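Local coordinates for protein salmonella typhimurium DB7155 bacteriophage DET7 tailspike (Bacteriophage, PDB 2V5I) that binds and probably hydrolyses the O-antigen polysaccharide of Salmonella as the trimeric receptor-binding tailspike of a contractile-tailed phage, at residues Gly243-Val248 / Leu275-Ser280; Tyr378-Ser383 / Pro406-Val411; Gly518-Asp523 / Ser533-Ala538; Trp98-Trp103 / Glu126-Gly131. All blocks are in the same frame, centred on the assembly; numbering follows the deposited sequence.

Overall arrangement
Along the chain contact 4 comes first, then contacts 1, 2 and 3, each closing before the next opens. Contact 1 joins neighbouring rungs of the parallel beta-helix. Contact 2 joins two loops that lead into strands 386-388 and 412-414 of the same solenoid, about 30 Å from contact 1, centre to centre. Contact 4 belongs to the long insertion between strands 85-92 and 156-161. It comes within about 8 Å of contact 2, nearest atoms, without touching it. Contact 3 lies in the C-terminal intertwined region, about 70 Å from contact 1, centre to centre. Contacts 1 and 3 both touch the second subunit, so solenoid and C-terminal region each take part in the trimer.

Contact 1 (Gly243-Val248 / Leu275-Ser280); sequences GGVIGV and LQFRDS
Strands 244-246 and 276-278 run parallel, with axes 4.6 Å apart and 19° between their directions. The ladder is built by Gln276 N to Gly243 O, Val245 N to Gln276 O, Arg278 N to Val245 O and Gly247 N to Arg278 O. Gly244 lies so close to the neighbouring strand that its CA is 3.2 Å from Gln276 O, and its backbone angles call for glycine.

Val245 and Phe277 share one face of the sheet. CG2 of the valine meets CE1 of the ring at 4.0 Å, on an oblique approach. Ile246 and Arg278 share the other face and lie side by side, pointing the same way. Ile246 CD1 touches Arg278 NH2 at 3.7 Å, while its CG2 sits over one face of the guanidinium. A bend at chi3 (-63°) of Arg278 sets NE toward Gln276. The guanidinium grips Gln276 OE1 side-on with NE (2.7 Å) and NH2 (3.0 Å), both nearly in plane, which fixes its rotation.

The chain turns a corner at Asp279. Here Ser280 OG accepts from Val248 N at 3.1 Å and donates to Arg278 O, approaching from above the carbonyl plane. One hydroxyl thus bonds to both segments at the corner.

Strand 216-218 flanks strand 244-246, and strand 323-330 continues the ladder beyond 276-278. Val245 packs on Phe258 and Phe277 on Thr260, both of strand 258-260. On the other face, Gln276 packs on Arg221 and Arg278 on Val281, both of the second subunit.

Contact 2 (Tyr378-Ser383 / Pro406-Val411); sequences YLNFDS and PSNGLV
The side-chain amide of Asn380 bonds at both its ends to consecutive residues of the other loop, although neither segment forms a regular strand or helix. Its OD1 accepts from Asn408 N at 2.8 Å. This donor lies in the carbonyl plane, on a lone pair. Asn380 ND2 donates to Ser407 OG at 3.0 Å, with the hydroxyl oxygen close to the amide plane. Asn380 CG stands anti to the backbone N (chi1 -159°), on the side of the 406-411 segment.

Asn408 answers with its own side chain. Its ND2 donates to Asn380 O at 2.9 Å, from above that carbonyl plane. The two asparagine side chains cross at about a right angle, yet their amide planes are only 24° apart. Pro406 CB lies against the amide oxygen, 3.4 Å from Asn380 OD1.

Farther on, a water donates to both Ser383 O and Asn408 O and bridges the loops. Gly409 CA also approaches Ser383 O, at 3.5 Å with a nearly straight C-H...O angle of 165°. The positive phi of Gly409 favours glycine. Asp382 forms the centre of an inverse gamma turn, which redirects the chain just before Ser383.

This is a surface contact between loops of successive beta-helix turns. Side-chain amides and a water join the loops ahead of strands 386-388 and 412-414, which are neighbours in the parallel solenoid.

Contact 3 (Gly518-Asp523 / Ser533-Ala538); sequences GTVLPD and SLYLDA
The loop 518-521 passes over strand 533-537 with its end-to-end direction 112° from that of the strand, and no direct hydrogen bond joins them. A water fills this role at one end. It donates to Gly518 O at 2.8 Å and to Leu536 O at 2.7 Å, linking two carbonyls that cannot bond to each other.

Tyr535 is the centre of the side-chain contact. Its CG lies between the backbone N and the carbonyl carbon (chi1 66°), which brings it to 4.0 Å from Leu521 N. Of the loop backbone, Leu521 N sits over one ring face, 3.8 Å above its plane, toward the rim. Thr519 O approaches Tyr535 CB at 3.6 Å. Leu521 CG packs on Tyr535 CB, while Leu521 CD1 reaches Ser533 CB at 3.7 Å. Val520 CG1 touches Tyr535 CE2 at 4.0 Å. Val520 CG2 rests against the carboxylate of Asp537, 3.4 Å from its CG.

Strand 531-537 pairs with strand 540-546, where Trp542 meets the Tyr535 ring with planes about 20° apart, and Ser517, just before the loop, makes backbone hydrogen bonds to Leu534 and Leu536. Ser533 also joins an antiparallel ladder with a strand of the second subunit, and Leu521 packs on Tyr509 of that chain.

Between the two segments themselves, apolar contact and one water do the joining. Arg554 is a shared polar partner: it bonds to the phenol oxygen of Tyr535 and to Leu521 O, and forms a salt bridge with Asp523.

Contact 4 (Trp98-Trp103 / Glu126-Gly131); sequences WVIFPW and EGYQPG
Ile100 CG1 (chi1 60°) and Tyr128 CG (chi1 65°) both lie between the backbone N and the carbonyl carbon, which brings the two side chains together. Ile100 CG1 then lies over one face of the ring, 4.2 Å from its centroid and 15° off the normal. Its CD1 goes on to Tyr128 CZ at 3.7 Å and touches Pro130 CB. Two backbone hydrogen bonds hold the pair: Ile100 N to Tyr128 O (2.9 Å) and Tyr128 N to Ile100 O (3.0 Å). They form a single antiparallel hydrogen-bonded bridge.

The CE1 side of the tyrosine meets two more residues. Pro102 CD packs obliquely on CE1, and Trp103 CH2 comes to the ring edge, 4.2 Å from CE1. The side chains of Trp103 and Tyr128 cross at about a right angle.

Phe101 faces the start of the second segment. Gly127 N lies at its edge, near the ring plane, 3.7 Å from CD1. Glu126 CD approaches Phe101 CE1 at 3.8 Å. Gly127 has positive phi, which favours glycine. Val99 CG2 presses on Glu126 O at 3.4 Å, a buried carbonyl with no polar partner in the model.

Glu126 forms a salt bridge with Lys121, and Tyr128 OH bonds to Asp134 of helix 132-137. Strand 98-99 pairs with strand 121-122. Trp98 and Pro130 pack on Val149 of helix 147-150, while Phe101 and Glu126 touch Tyr224 of strand 220-224, joining the insertion to the beta-helix.

Contact 1 (Gly243-Val248 / Leu275-Ser280)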
loop_
_atom_site.group_PDB
_atom_site.type_symbol
_atom_site.label_atom_id
_atom_site.label_comp_id
_atom_site.label_asym_id
_atom_site.label_seq_id
_atom_site.Cartn_x
_atom_site.Cartn_y
_atom_site.Cartn_z
ATOM N N GLY A 243 14.494 14.709 3.520
ATOM C CA GLY A 243 14.713 15.135 2.125
ATOM C C GLY A 243 14.096 14.110 1.183
ATOM O O GLY A 243 13.838 12.989 1.586
ATOM N N GLY A 244 13.912 14.487 -0.081
ATOM C CA GLY A 244 13.421 13.549 -1.117
ATOM C C GLY A 244 12.195 13.972 -1.831
ATOM O O GLY A 244 11.985 15.171 -2.096
ATOM N N VAL A 245 11.393 12.971 -2.176
ATOM C CA VAL A 245 10.219 13.087 -3.066
ATOM C C VAL A 245 9.043 12.386 -2.403
ATOM O O VAL A 245 9.185 11.218 -1.969
ATOM C CB VAL A 245 10.564 12.406 -4.407
ATOM C CG1 VAL A 245 9.411 12.467 -5.345
ATOM C CG2 VAL A 245 11.800 13.078 -5.020
ATOM N N ILE A 246 7.922 13.112 -2.220
ATOM C CA ILE A 246 6.686 12.530 -1.661
ATOM C C ILE A 246 5.505 12.986 -2.517
ATOM O O ILE A 246 5.269 14.167 -2.676
ATOM C CB ILE A 246 6.441 12.998 -0.205
ATOM C CG1 ILE A 246 7.648 12.732 0.691
ATOM C CG2 ILE A 246 5.269 12.234 0.393
ATOM C CD1 ILE A 246 7.585 13.507 2.015
ATOM N N GLY A 247 4.769 12.037 -3.077
ATOM C CA GLY A 247 3.558 12.385 -3.800
ATOM C C GLY A 247 3.698 12.997 -5.180
ATOM O O GLY A 247 2.783 13.703 -5.642
ATOM N N VAL A 248 4.803 12.699 -5.871
ATOM C CA VAL A 248 5.083 13.365 -7.166
ATOM C C VAL A 248 4.891 12.392 -8.338
ATOM O O VAL A 248 5.196 11.219 -8.218
ATOM C CB VAL A 248 6.558 13.868 -7.188
ATOM C CG1 VAL A 248 6.872 14.653 -8.431
ATOM C CG2 VAL A 248 6.857 14.720 -5.957
ATOM N N LEU A 275 17.454 9.636 1.756
ATOM C CA LEU A 275 16.376 10.438 1.157
ATOM C C LEU A 275 15.109 9.576 1.101
ATOM O O LEU A 275 15.198 8.345 1.105
ATOM C CB LEU A 275 16.733 10.908 -0.286
ATOM C CG LEU A 275 17.949 11.882 -0.316
ATOM C CD1 LEU A 275 18.138 12.226 -1.794
ATOM C CD2 LEU A 275 17.707 13.118 0.511
ATOM N N GLN A 276 13.948 10.228 1.113
ATOM C CA GLN A 276 12.670 9.537 0.869
ATOM C C GLN A 276 12.268 9.477 -0.573
ATOM O O GLN A 276 12.442 10.457 -1.316
ATOM C CB GLN A 276 11.572 10.313 1.612
ATOM C CG GLN A 276 11.741 10.342 3.118
ATOM C CD GLN A 276 10.606 11.092 3.736
ATOM O OE1 GLN A 276 9.463 10.623 3.613
ATOM N NE2 GLN A 276 10.868 12.257 4.345
ATOM N N PHE A 277 11.676 8.350 -0.981
ATOM C CA PHE A 277 11.033 8.209 -2.281
ATOM C C PHE A 277 9.735 7.473 -1.989
ATOM O O PHE A 277 9.754 6.242 -1.782
ATOM C CB PHE A 277 11.920 7.476 -3.286
ATOM C CG PHE A 277 13.143 8.245 -3.610
ATOM C CD1 PHE A 277 13.104 9.206 -4.596
ATOM C CD2 PHE A 277 14.339 8.037 -2.905
ATOM C CE1 PHE A 277 14.257 9.986 -4.845
ATOM C CE2 PHE A 277 15.435 8.835 -3.149
ATOM C CZ PHE A 277 15.376 9.806 -4.106
ATOM N N ARG A 278 8.650 8.256 -1.772
ATOM C CA ARG A 278 7.398 7.686 -1.254
ATOM C C ARG A 278 6.168 8.258 -1.949
ATOM O O ARG A 278 6.145 9.408 -2.367
ATOM C CB ARG A 278 7.230 7.931 0.263
ATOM C CG ARG A 278 8.309 7.326 1.135
ATOM C CD ARG A 278 7.874 7.288 2.605
ATOM N NE ARG A 278 7.667 8.637 3.107
ATOM C CZ ARG A 278 6.499 9.215 3.424
ATOM N NH1 ARG A 278 5.340 8.556 3.317
ATOM N NH2 ARG A 278 6.463 10.488 3.823
ATOM N N ASP A 279 5.166 7.402 -2.133
ATOM C CA ASP A 279 3.870 7.819 -2.653
ATOM C C ASP A 279 3.996 8.511 -4.022
ATOM O O ASP A 279 3.238 9.422 -4.340
ATOM C CB ASP A 279 3.155 8.754 -1.657
ATOM C CG ASP A 279 2.942 8.185 -0.258
ATOM O OD1 ASP A 279 3.059 6.968 0.010
ATOM O OD2 ASP A 279 2.578 9.038 0.616
ATOM N N SER A 280 4.931 8.027 -4.843
ATOM C CA SER A 280 5.268 8.698 -6.111
ATOM C C SER A 280 5.169 7.743 -7.303
ATOM O O SER A 280 5.098 6.538 -7.151
ATOM C CB SER A 280 6.639 9.335 -6.035
ATOM O OG SER A 280 6.681 10.335 -5.041
#

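Contact 2 (Tyr378-Ser383 / Pro406-Val411)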
loop_
_atom_site.group_PDB
_atom_site.type_symbol
_atom_site.label_atom_id
_atom_site.label_comp_id
_atom_site.label_asym_id
_atom_site.label_seq_id
_atom_site.Cartn_x
_atom_site.Cartn_y
_atom_site.Cartn_z
ATOM N N TYR A 378 8.294 -6.283 -21.954
ATOM C CA TYR A 378 7.305 -6.631 -22.983
ATOM C C TYR A 378 7.874 -6.424 -24.400
ATOM O O TYR A 378 7.354 -7.001 -25.328
ATOM C CB TYR A 378 5.949 -5.942 -22.732
ATOM C CG TYR A 378 5.840 -4.464 -23.012
ATOM C CD1 TYR A 378 5.967 -3.969 -24.305
ATOM C CD2 TYR A 378 5.524 -3.549 -21.998
ATOM C CE1 TYR A 378 5.867 -2.635 -24.576
ATOM C CE2 TYR A 378 5.425 -2.207 -22.265
ATOM C CZ TYR A 378 5.568 -1.740 -23.554
ATOM O OH TYR A 378 5.442 -0.385 -23.864
ATOM N N LEU A 379 8.959 -5.657 -24.560
ATOM C CA LEU A 379 9.654 -5.538 -25.859
ATOM C C LEU A 379 10.729 -6.617 -26.049
ATOM O O LEU A 379 11.424 -6.632 -27.067
ATOM C CB LEU A 379 10.269 -4.150 -26.054
ATOM C CG LEU A 379 9.284 -3.007 -26.221
ATOM C CD1 LEU A 379 10.019 -1.710 -26.562
ATOM C CD2 LEU A 379 8.276 -3.275 -27.286
ATOM N N ASN A 380 10.869 -7.545 -25.106
ATOM C CA ASN A 380 11.738 -8.707 -25.331
ATOM C C ASN A 380 13.205 -8.370 -25.540
ATOM O O ASN A 380 13.903 -8.963 -26.425
ATOM C CB ASN A 380 11.201 -9.567 -26.471
ATOM C CG ASN A 380 11.730 -11.000 -26.440
ATOM O OD1 ASN A 380 12.198 -11.492 -25.405
ATOM N ND2 ASN A 380 11.673 -11.668 -27.602
ATOM N N PHE A 381 13.711 -7.454 -24.735
ATOM C CA PHE A 381 15.147 -7.223 -24.625
ATOM C C PHE A 381 15.862 -8.481 -24.108
ATOM O O PHE A 381 15.250 -9.340 -23.486
ATOM C CB PHE A 381 15.456 -6.094 -23.657
ATOM C CG PHE A 381 15.071 -4.722 -24.148
ATOM C CD1 PHE A 381 15.965 -3.962 -24.872
ATOM C CD2 PHE A 381 13.885 -4.149 -23.764
ATOM C CE1 PHE A 381 15.626 -2.673 -25.275
ATOM C CE2 PHE A 381 13.527 -2.868 -24.158
ATOM C CZ PHE A 381 14.386 -2.138 -24.918
ATOM N N ASP A 382 17.160 -8.600 -24.368
ATOM C CA ASP A 382 17.919 -9.675 -23.767
ATOM C C ASP A 382 18.230 -9.349 -22.296
ATOM O O ASP A 382 19.363 -8.987 -21.925
ATOM C CB ASP A 382 19.191 -9.926 -24.585
ATOM C CG ASP A 382 19.872 -11.220 -24.202
ATOM O OD1 ASP A 382 19.197 -12.115 -23.633
ATOM O OD2 ASP A 382 21.082 -11.332 -24.475
ATOM N N SER A 383 17.201 -9.459 -21.452
ATOM C CA SER A 383 17.289 -9.056 -20.049
ATOM C C SER A 383 16.331 -9.914 -19.227
ATOM O O SER A 383 15.335 -10.412 -19.737
ATOM C CB SER A 383 16.879 -7.586 -19.871
ATOM O OG SER A 383 16.950 -7.189 -18.507
ATOM N N PRO A 406 7.942 -12.937 -22.555
ATOM C CA PRO A 406 8.944 -12.719 -23.600
ATOM C C PRO A 406 9.830 -13.952 -23.770
ATOM O O PRO A 406 10.094 -14.652 -22.793
ATOM C CB PRO A 406 9.799 -11.561 -23.063
ATOM C CG PRO A 406 9.499 -11.443 -21.649
ATOM C CD PRO A 406 8.159 -12.093 -21.377
ATOM N N SER A 407 10.284 -14.188 -24.999
ATOM C CA SER A 407 11.116 -15.345 -25.264
ATOM C C SER A 407 12.500 -15.232 -24.625
ATOM O O SER A 407 13.075 -16.255 -24.239
ATOM C CB SER A 407 11.208 -15.637 -26.763
ATOM O OG SER A 407 11.974 -14.676 -27.434
ATOM N N ASN A 408 13.038 -14.031 -24.488
ATOM C CA ASN A 408 14.341 -13.837 -23.867
ATOM C C ASN A 408 14.253 -13.684 -22.372
ATOM O O ASN A 408 13.270 -13.117 -21.857
ATOM C CB ASN A 408 15.035 -12.589 -24.408
ATOM C CG ASN A 408 15.327 -12.684 -25.876
ATOM O OD1 ASN A 408 15.778 -13.724 -26.344
ATOM N ND2 ASN A 408 15.077 -11.608 -26.619
ATOM N N GLY A 409 15.286 -14.179 -21.683
ATOM C CA GLY A 409 15.496 -13.865 -20.283
ATOM C C GLY A 409 14.719 -14.694 -19.295
ATOM O O GLY A 409 13.782 -15.433 -19.662
ATOM N N LEU A 410 15.084 -14.529 -18.040
ATOM C CA LEU A 410 14.373 -15.125 -16.928
ATOM C C LEU A 410 13.317 -14.148 -16.374
ATOM O O LEU A 410 13.425 -12.937 -16.551
ATOM C CB LEU A 410 15.335 -15.463 -15.796
ATOM C CG LEU A 410 16.476 -16.432 -16.150
ATOM C CD1 LEU A 410 17.551 -16.444 -15.077
ATOM C CD2 LEU A 410 15.847 -17.785 -16.297
ATOM N N VAL A 411 12.398 -14.670 -15.601
ATOM C CA VAL A 411 11.483 -13.810 -14.854
ATOM C C VAL A 411 12.262 -13.248 -13.660
ATOM O O VAL A 411 12.246 -12.045 -13.429
ATOM C CB VAL A 411 10.234 -14.544 -14.410
ATOM C CG1 VAL A 411 9.346 -13.662 -13.505
ATOM C CG2 VAL A 411 9.451 -14.984 -15.602
HETATM O O HOH W 1 12.504 -11.501 -19.753
#

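Contact 3 (Gly518-Asp523 / Ser533-Ala538)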
loop_
_atom_site.group_PDB
_atom_site.type_symbol
_atom_site.label_atom_id
_atom_site.label_comp_id
_atom_site.label_asym_id
_atom_site.label_seq_id
_atom_site.Cartn_x
_atom_site.Cartn_y
_atom_site.Cartn_z
ATOM N N GLY A 518 10.296 -55.257 -13.025
ATOM C CA GLY A 518 10.039 -56.352 -13.946
ATOM C C GLY A 518 11.252 -57.234 -14.181
ATOM O O GLY A 518 11.151 -58.262 -14.845
ATOM N N THR A 519 12.385 -56.790 -13.658
ATOM C CA THR A 519 13.668 -57.509 -13.737
ATOM C C THR A 519 14.214 -57.849 -12.336
ATOM O O THR A 519 13.819 -57.266 -11.329
ATOM C CB THR A 519 14.720 -56.641 -14.453
ATOM O OG1 THR A 519 14.844 -55.370 -13.795
ATOM C CG2 THR A 519 14.311 -56.370 -15.890
ATOM N N VAL A 520 15.144 -58.796 -12.275
ATOM C CA VAL A 520 15.721 -59.197 -10.997
ATOM C C VAL A 520 16.507 -58.039 -10.367
ATOM O O VAL A 520 17.383 -57.456 -10.995
ATOM C CB VAL A 520 16.665 -60.458 -11.184
ATOM C CG1 VAL A 520 17.319 -60.811 -9.891
ATOM C CG2 VAL A 520 15.842 -61.608 -11.693
ATOM N N LEU A 521 16.164 -57.683 -9.138
ATOM C CA LEU A 521 16.789 -56.556 -8.474
ATOM C C LEU A 521 18.147 -56.921 -7.938
ATOM O O LEU A 521 18.272 -57.936 -7.251
ATOM C CB LEU A 521 15.958 -56.045 -7.306
ATOM C CG LEU A 521 14.798 -55.176 -7.607
ATOM C CD1 LEU A 521 14.025 -54.930 -6.306
ATOM C CD2 LEU A 521 15.240 -53.895 -8.241
ATOM N N PRO A 522 19.142 -56.037 -8.124
ATOM C CA PRO A 522 20.380 -56.195 -7.404
ATOM C C PRO A 522 20.203 -55.898 -5.895
ATOM O O PRO A 522 19.215 -55.251 -5.490
ATOM C CB PRO A 522 21.302 -55.188 -8.118
ATOM C CG PRO A 522 20.435 -54.109 -8.472
ATOM C CD PRO A 522 19.148 -54.805 -8.939
ATOM N N ASP A 523 21.160 -56.333 -5.058
ATOM C CA ASP A 523 21.111 -56.064 -3.625
ATOM C C ASP A 523 20.886 -54.602 -3.247
ATOM O O ASP A 523 20.183 -54.310 -2.265
ATOM C CB ASP A 523 22.420 -56.531 -2.951
ATOM C CG ASP A 523 22.443 -58.016 -2.634
ATOM O OD1 ASP A 523 21.529 -58.768 -3.098
ATOM O OD2 ASP A 523 23.400 -58.450 -1.927
ATOM N N SER A 533 11.470 -54.665 -1.073
ATOM C CA SER A 533 11.186 -54.281 -2.469
ATOM C C SER A 533 10.762 -55.515 -3.255
ATOM O O SER A 533 11.329 -56.615 -3.079
ATOM C CB SER A 533 12.460 -53.788 -3.121
ATOM O OG SER A 533 12.929 -52.655 -2.440
ATOM N N LEU A 534 9.815 -55.360 -4.151
ATOM C CA LEU A 534 9.275 -56.478 -4.902
ATOM C C LEU A 534 9.763 -56.498 -6.341
ATOM O O LEU A 534 10.038 -55.451 -6.967
ATOM C CB LEU A 534 7.723 -56.388 -4.919
ATOM C CG LEU A 534 7.061 -56.600 -3.555
ATOM C CD1 LEU A 534 5.599 -56.176 -3.613
ATOM C CD2 LEU A 534 7.148 -57.994 -3.018
ATOM N N TYR A 535 9.906 -57.699 -6.870
ATOM C CA TYR A 535 10.378 -57.874 -8.238
ATOM C C TYR A 535 9.912 -59.227 -8.799
ATOM O O TYR A 535 9.544 -60.161 -8.075
ATOM C CB TYR A 535 11.914 -57.763 -8.316
ATOM C CG TYR A 535 12.707 -58.856 -7.616
ATOM C CD1 TYR A 535 13.028 -58.765 -6.281
ATOM C CD2 TYR A 535 13.183 -59.946 -8.327
ATOM C CE1 TYR A 535 13.750 -59.772 -5.655
ATOM C CE2 TYR A 535 13.943 -60.951 -7.728
ATOM C CZ TYR A 535 14.267 -60.849 -6.394
ATOM O OH TYR A 535 15.011 -61.896 -5.832
ATOM N N LEU A 536 9.995 -59.328 -10.111
ATOM C CA LEU A 536 9.691 -60.559 -10.845
ATOM C C LEU A 536 10.962 -61.282 -11.271
ATOM O O LEU A 536 11.947 -60.653 -11.697
ATOM C CB LEU A 536 8.901 -60.234 -12.128
ATOM C CG LEU A 536 7.528 -59.629 -11.915
ATOM C CD1 LEU A 536 6.947 -59.127 -13.242
ATOM C CD2 LEU A 536 6.619 -60.601 -11.255
ATOM N N ASP A 537 10.934 -62.599 -11.122
ATOM C CA ASP A 537 12.097 -63.436 -11.532
ATOM C C ASP A 537 11.518 -64.724 -12.057
ATOM O O ASP A 537 10.798 -65.429 -11.366
ATOM C CB ASP A 537 13.032 -63.654 -10.339
ATOM C CG ASP A 537 14.320 -64.445 -10.675
ATOM O OD1 ASP A 537 14.402 -65.067 -11.737
ATOM O OD2 ASP A 537 15.243 -64.423 -9.821
ATOM N N ALA A 538 11.780 -64.992 -13.321
ATOM C CA ALA A 538 11.279 -66.225 -13.969
ATOM C C ALA A 538 9.787 -66.422 -13.773
ATOM O O ALA A 538 9.328 -67.525 -13.478
ATOM C CB ALA A 538 12.042 -67.438 -13.465
HETATM O O HOH W 2 12.123 -60.804 -14.358
#

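Contact 4 (Trp98-Trp103 / Glu126-Gly131)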
loop_
_atom_site.group_PDB
_atom_site.type_symbol
_atom_site.label_atom_id
_atom_site.label_comp_id
_atom_site.label_asym_id
_atom_site.label_seq_id
_atom_site.Cartn_x
_atom_site.Cartn_y
_atom_site.Cartn_z
ATOM N N TRP A 98 14.471 22.074 -31.510
ATOM C CA TRP A 98 14.203 20.846 -32.224
ATOM C C TRP A 98 14.107 19.719 -31.178
ATOM O O TRP A 98 14.998 19.547 -30.345
ATOM C CB TRP A 98 15.314 20.495 -33.177
ATOM C CG TRP A 98 15.411 21.463 -34.327
ATOM C CD1 TRP A 98 16.221 22.524 -34.407
ATOM C CD2 TRP A 98 14.644 21.426 -35.522
ATOM N NE1 TRP A 98 16.020 23.196 -35.632
ATOM C CE2 TRP A 98 15.045 22.541 -36.314
ATOM C CE3 TRP A 98 13.656 20.594 -36.005
ATOM C CZ2 TRP A 98 14.489 22.814 -37.550
ATOM C CZ3 TRP A 98 13.081 20.890 -37.270
ATOM C CH2 TRP A 98 13.505 21.980 -38.006
ATOM N N VAL A 99 13.047 18.938 -31.271
ATOM C CA VAL A 99 12.848 17.827 -30.334
ATOM C C VAL A 99 12.536 16.525 -31.063
ATOM O O VAL A 99 12.030 16.537 -32.179
ATOM C CB VAL A 99 11.701 18.139 -29.339
ATOM C CG1 VAL A 99 12.047 19.316 -28.532
ATOM C CG2 VAL A 99 10.361 18.253 -30.001
ATOM N N ILE A 100 12.851 15.396 -30.409
ATOM C CA ILE A 100 12.351 14.097 -30.819
ATOM C C ILE A 100 11.148 13.677 -29.961
ATOM O O ILE A 100 10.868 14.282 -28.911
ATOM C CB ILE A 100 13.441 12.994 -30.809
ATOM C CG1 ILE A 100 14.023 12.837 -29.411
ATOM C CG2 ILE A 100 14.494 13.273 -31.859
ATOM C CD1 ILE A 100 14.804 11.559 -29.181
ATOM N N PHE A 101 10.362 12.750 -30.525
ATOM C CA PHE A 101 9.109 12.313 -29.960
ATOM C C PHE A 101 8.934 10.813 -30.188
ATOM O O PHE A 101 8.162 10.378 -31.062
ATOM C CB PHE A 101 7.947 13.116 -30.556
ATOM C CG PHE A 101 6.681 13.049 -29.782
ATOM C CD1 PHE A 101 6.467 13.882 -28.690
ATOM C CD2 PHE A 101 5.687 12.154 -30.113
ATOM C CE1 PHE A 101 5.253 13.845 -27.985
ATOM C CE2 PHE A 101 4.476 12.114 -29.392
ATOM C CZ PHE A 101 4.274 12.965 -28.343
ATOM N N PRO A 102 9.654 9.984 -29.365
ATOM C CA PRO A 102 9.682 8.549 -29.610
ATOM C C PRO A 102 8.408 7.797 -29.146
ATOM O O PRO A 102 8.516 6.721 -28.547
ATOM C CB PRO A 102 10.930 8.092 -28.831
ATOM C CG PRO A 102 11.034 9.110 -27.667
ATOM C CD PRO A 102 10.604 10.409 -28.322
ATOM N N TRP A 103 7.244 8.403 -29.337
ATOM C CA TRP A 103 5.941 7.744 -29.080
ATOM C C TRP A 103 5.069 7.911 -30.303
ATOM O O TRP A 103 4.985 8.996 -30.874
ATOM C CB TRP A 103 5.241 8.366 -27.869
ATOM C CG TRP A 103 6.073 8.288 -26.621
ATOM C CD1 TRP A 103 6.132 7.270 -25.683
ATOM C CD2 TRP A 103 6.974 9.303 -26.148
ATOM N NE1 TRP A 103 7.020 7.600 -24.708
ATOM C CE2 TRP A 103 7.577 8.812 -24.979
ATOM C CE3 TRP A 103 7.331 10.559 -26.618
ATOM C CZ2 TRP A 103 8.510 9.555 -24.261
ATOM C CZ3 TRP A 103 8.268 11.306 -25.914
ATOM C CH2 TRP A 103 8.864 10.781 -24.764
ATOM N N GLU A 126 6.084 19.666 -26.221
ATOM C CA GLU A 126 6.178 18.227 -26.028
ATOM C C GLU A 126 7.424 17.697 -26.721
ATOM O O GLU A 126 8.060 18.395 -27.525
ATOM C CB GLU A 126 4.967 17.521 -26.584
ATOM C CG GLU A 126 4.767 17.683 -28.060
ATOM C CD GLU A 126 3.400 17.141 -28.560
ATOM O OE1 GLU A 126 2.573 16.640 -27.780
ATOM O OE2 GLU A 126 3.171 17.194 -29.781
ATOM N N GLY A 127 7.774 16.473 -26.405
ATOM C CA GLY A 127 9.037 15.890 -26.855
ATOM C C GLY A 127 10.218 16.444 -26.106
ATOM O O GLY A 127 10.067 17.218 -25.158
ATOM N N TYR A 128 11.409 15.979 -26.464
ATOM C CA TYR A 128 12.609 16.518 -25.818
ATOM C C TYR A 128 13.796 16.627 -26.780
ATOM O O TYR A 128 13.884 15.927 -27.804
ATOM C CB TYR A 128 12.993 15.671 -24.581
ATOM C CG TYR A 128 13.417 14.242 -24.888
ATOM C CD1 TYR A 128 12.441 13.213 -25.085
ATOM C CD2 TYR A 128 14.743 13.889 -25.060
ATOM C CE1 TYR A 128 12.818 11.917 -25.335
ATOM C CE2 TYR A 128 15.108 12.597 -25.359
ATOM C CZ TYR A 128 14.152 11.592 -25.517
ATOM O OH TYR A 128 14.505 10.280 -25.791
ATOM N N GLN A 129 14.693 17.529 -26.421
ATOM C CA GLN A 129 15.944 17.733 -27.163
ATOM C C GLN A 129 16.885 16.549 -26.981
ATOM O O GLN A 129 17.201 16.180 -25.848
ATOM C CB GLN A 129 16.648 18.984 -26.692
ATOM C CG GLN A 129 15.875 20.286 -26.921
ATOM C CD GLN A 129 16.379 21.398 -26.040
ATOM O OE1 GLN A 129 17.439 21.950 -26.276
ATOM N NE2 GLN A 129 15.589 21.755 -25.006
ATOM N N PRO A 130 17.270 15.882 -28.059
ATOM C CA PRO A 130 18.068 14.672 -27.935
ATOM C C PRO A 130 19.516 14.967 -27.572
ATOM O O PRO A 130 20.011 16.055 -27.789
ATOM C CB PRO A 130 17.949 14.033 -29.325
ATOM C CG PRO A 130 17.780 15.150 -30.226
ATOM C CD PRO A 130 16.979 16.194 -29.476
ATOM N N GLY A 131 20.184 13.990 -26.950
ATOM C CA GLY A 131 21.588 14.148 -26.560
ATOM C C GLY A 131 22.286 12.805 -26.407
ATOM O O GLY A 131 21.831 11.796 -26.918
#